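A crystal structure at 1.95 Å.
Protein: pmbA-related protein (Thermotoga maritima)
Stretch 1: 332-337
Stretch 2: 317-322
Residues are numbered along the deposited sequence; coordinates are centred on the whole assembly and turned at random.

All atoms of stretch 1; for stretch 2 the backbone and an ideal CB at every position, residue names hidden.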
# COMPACT_ATOMS: atom_id res chain seq x y z
N PRO A 332 2.28 -27.55 15.39
CA PRO A 332 2.32 -26.50 14.39
C PRO A 332 1.67 -27.00 13.10
O PRO A 332 1.81 -28.19 12.77
CB PRO A 332 3.83 -26.27 14.17
CG PRO A 332 4.51 -26.81 15.39
CD PRO A 332 3.62 -27.93 15.86
N THR A 333 0.95 -26.12 12.40
CA THR A 333 0.23 -26.47 11.20
C THR A 333 0.96 -26.02 9.92
O THR A 333 0.52 -26.37 8.84
CB THR A 333 -1.15 -25.84 11.18
OG1 THR A 333 -1.03 -24.43 11.33
CG2 THR A 333 -2.05 -26.42 12.30
N GLY A 334 2.03 -25.23 10.04
CA GLY A 334 2.75 -24.73 8.87
C GLY A 334 2.09 -23.50 8.20
O GLY A 334 2.07 -23.39 6.98
N ASN A 335 1.58 -22.59 9.03
CA ASN A 335 0.91 -21.37 8.55
C ASN A 335 1.53 -20.06 9.06
O ASN A 335 0.92 -18.99 8.93
CB ASN A 335 -0.59 -21.50 8.89
CG ASN A 335 -1.24 -22.65 8.14
OD1 ASN A 335 -1.42 -23.77 8.67
ND2 ASN A 335 -1.55 -22.40 6.88
N GLY A 336 2.77 -20.14 9.58
CA GLY A 336 3.42 -18.99 10.18
C GLY A 336 4.15 -18.24 9.09
O GLY A 336 5.27 -18.59 8.72
N PHE A 337 3.47 -17.24 8.53
CA PHE A 337 4.04 -16.41 7.47
C PHE A 337 4.24 -14.98 7.98
O PHE A 337 3.63 -14.56 8.97
CB PHE A 337 3.13 -16.43 6.23
CG PHE A 337 3.10 -17.75 5.54
CD1 PHE A 337 4.08 -18.07 4.62
CD2 PHE A 337 2.09 -18.69 5.78
CE1 PHE A 337 4.07 -19.26 3.98
CE2 PHE A 337 2.11 -19.94 5.15
CZ PHE A 337 3.05 -20.22 4.24
N UNK A 317 -10.20 -26.84 12.83
CA UNK A 317 -8.94 -26.31 13.42
C UNK A 317 -8.80 -24.87 13.07
O UNK A 317 -9.34 -24.44 12.05
CB UNK A 317 -7.71 -27.08 12.94
N UNK A 318 -8.04 -24.14 13.87
CA UNK A 318 -7.48 -22.86 13.41
C UNK A 318 -6.11 -23.12 12.79
O UNK A 318 -5.55 -24.20 12.89
CB UNK A 318 -7.37 -21.86 14.56
N UNK A 319 -5.60 -22.10 12.14
CA UNK A 319 -4.26 -22.08 11.61
C UNK A 319 -3.30 -21.43 12.65
O UNK A 319 -3.66 -20.48 13.34
CB UNK A 319 -4.23 -21.33 10.28
N UNK A 320 -2.10 -21.97 12.72
CA UNK A 320 -1.12 -21.63 13.74
C UNK A 320 0.25 -21.21 13.18
O UNK A 320 0.63 -21.53 12.05
CB UNK A 320 -0.94 -22.83 14.68
N UNK A 321 0.97 -20.48 14.05
CA UNK A 321 2.40 -20.32 13.98
C UNK A 321 3.00 -21.04 15.19
O UNK A 321 2.28 -21.66 15.96
CB UNK A 321 2.79 -18.84 13.94
N UNK A 322 4.32 -21.00 15.34
CA UNK A 322 4.96 -21.73 16.43
C UNK A 322 4.47 -21.22 17.79
O UNK A 322 4.21 -22.03 18.69
CB UNK A 322 6.48 -21.60 16.33

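Position 317 lies at the far end of the stretch. Its CA-to-CB bond points toward stretch 1, but no atom of stretch 1 comes within 5.5 Å of the ideal CB. The backbone is extended, with phi/psi of -161/157. Many side chains would fit, and beta-branched ones tolerate such angles well. The residue is T317, in the t rotamer. Its hydroxyl bonds within its own stretch: T317 OG1 donates a hydrogen bond to O of position 318 at 2.6 Å.

Position 318 has a CB that points sideways and has nothing of stretch 1 nearby. Stretch 1 therefore sets little limit on size or polarity. The residue is F318, and the end of its side chain leads away from stretch 1. Its carbonyl is the part that comes nearest, with F318 O 4.2 Å from T333 CG2.

Position 319 also points sideways, but its ideal CB is 3.9 Å from N335 CB and 4.6 Å from T333 OG1. Stretch 1 offers the flank of N335 here. A medium-sized apolar chain could pack against it, and a polar one could look for the amide. The residue is L319, with chi1 m and chi2 t. Its CD2 lies 3.6 Å from N335 OD1, a packing contact. That oxygen is already served by T333, whose OG1 donates to N335 OD1 at 2.8 Å.

Position 320 is held through its backbone. Its N donates to T333 OG1 at 3.0 Å, with an angle of 157°. T333 OG1 thus accepts from one stretch and donates within the other. At the carbonyl of the same residue, N335 N gives a weak hydrogen bond to O of position 320, at 3.3 Å and 132°. Water 1 also donates to this O at 2.8 Å and accepts from G334 N at 3.0 Å, so it bridges the stretches. None of this needs a particular side chain, except that proline, with no N-H, could not donate to T333 OG1. The ideal CB is 3.7 Å from T333 OG1 and 4.9 Å from P332 CA, so a flat or slender group running past T333 would suit. The residue is H320, chi1 m. T333 CG2 sits at the edge of its ring, near the ring plane. ND1 is hydrogen-bonded to a residue just outside the stretches.

Position 321 runs close to G336, with the two CA atoms 4.2 Å apart. The ideal CB is 3.8 Å from G336 CA. A CB on G336 would point toward this stretch and come 3.1 Å from CB of position 321, so the glycine leaves the room needed. A small or medium side chain would suit, polar or not. The residue is N321, chi1 p. It is the N-cap of a helix, and its side chain caps a backbone N just past the stretch.

Position 322 begins with helical angles, -61/-40. Its ideal CB has nothing of stretch 1 within 5.5 Å, so a longer chain is needed to reach P332. Leucine, methionine or isoleucine are plausible. The residue is L322, whose CD2 packs 3.8 Å from P332 CG.

Stretch 2 317-322: TFLHNL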
# COMPACT_ATOMS: atom_id res chain seq x y z
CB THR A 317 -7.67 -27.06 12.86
OG1 THR A 317 -6.46 -26.57 13.47
CG2 THR A 317 -7.55 -26.90 11.34
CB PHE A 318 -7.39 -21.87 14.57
CG PHE A 318 -8.70 -21.55 15.19
CD1 PHE A 318 -9.72 -20.97 14.44
CD2 PHE A 318 -8.94 -21.84 16.54
CE1 PHE A 318 -10.95 -20.69 15.01
CE2 PHE A 318 -10.19 -21.56 17.12
CZ PHE A 318 -11.18 -20.98 16.36
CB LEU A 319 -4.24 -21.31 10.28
CG LEU A 319 -5.18 -21.91 9.21
CD1 LEU A 319 -5.00 -21.20 7.91
CD2 LEU A 319 -4.96 -23.39 9.02
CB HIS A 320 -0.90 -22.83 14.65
CG HIS A 320 -2.07 -23.15 15.53
ND1 HIS A 320 -2.26 -22.54 16.74
CD2 HIS A 320 -3.10 -24.01 15.37
CE1 HIS A 320 -3.36 -23.02 17.30
NE2 HIS A 320 -3.89 -23.91 16.48
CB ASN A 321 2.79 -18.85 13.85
CG ASN A 321 2.31 -17.97 14.99
OD1 ASN A 321 2.05 -18.42 16.12
ND2 ASN A 321 2.27 -16.66 14.72
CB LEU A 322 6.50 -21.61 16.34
CG LEU A 322 7.14 -22.33 15.13
CD1 LEU A 322 8.66 -22.10 15.05
CD2 LEU A 322 6.83 -23.80 15.18
O HOH W 1 2.62 -23.44 12.31
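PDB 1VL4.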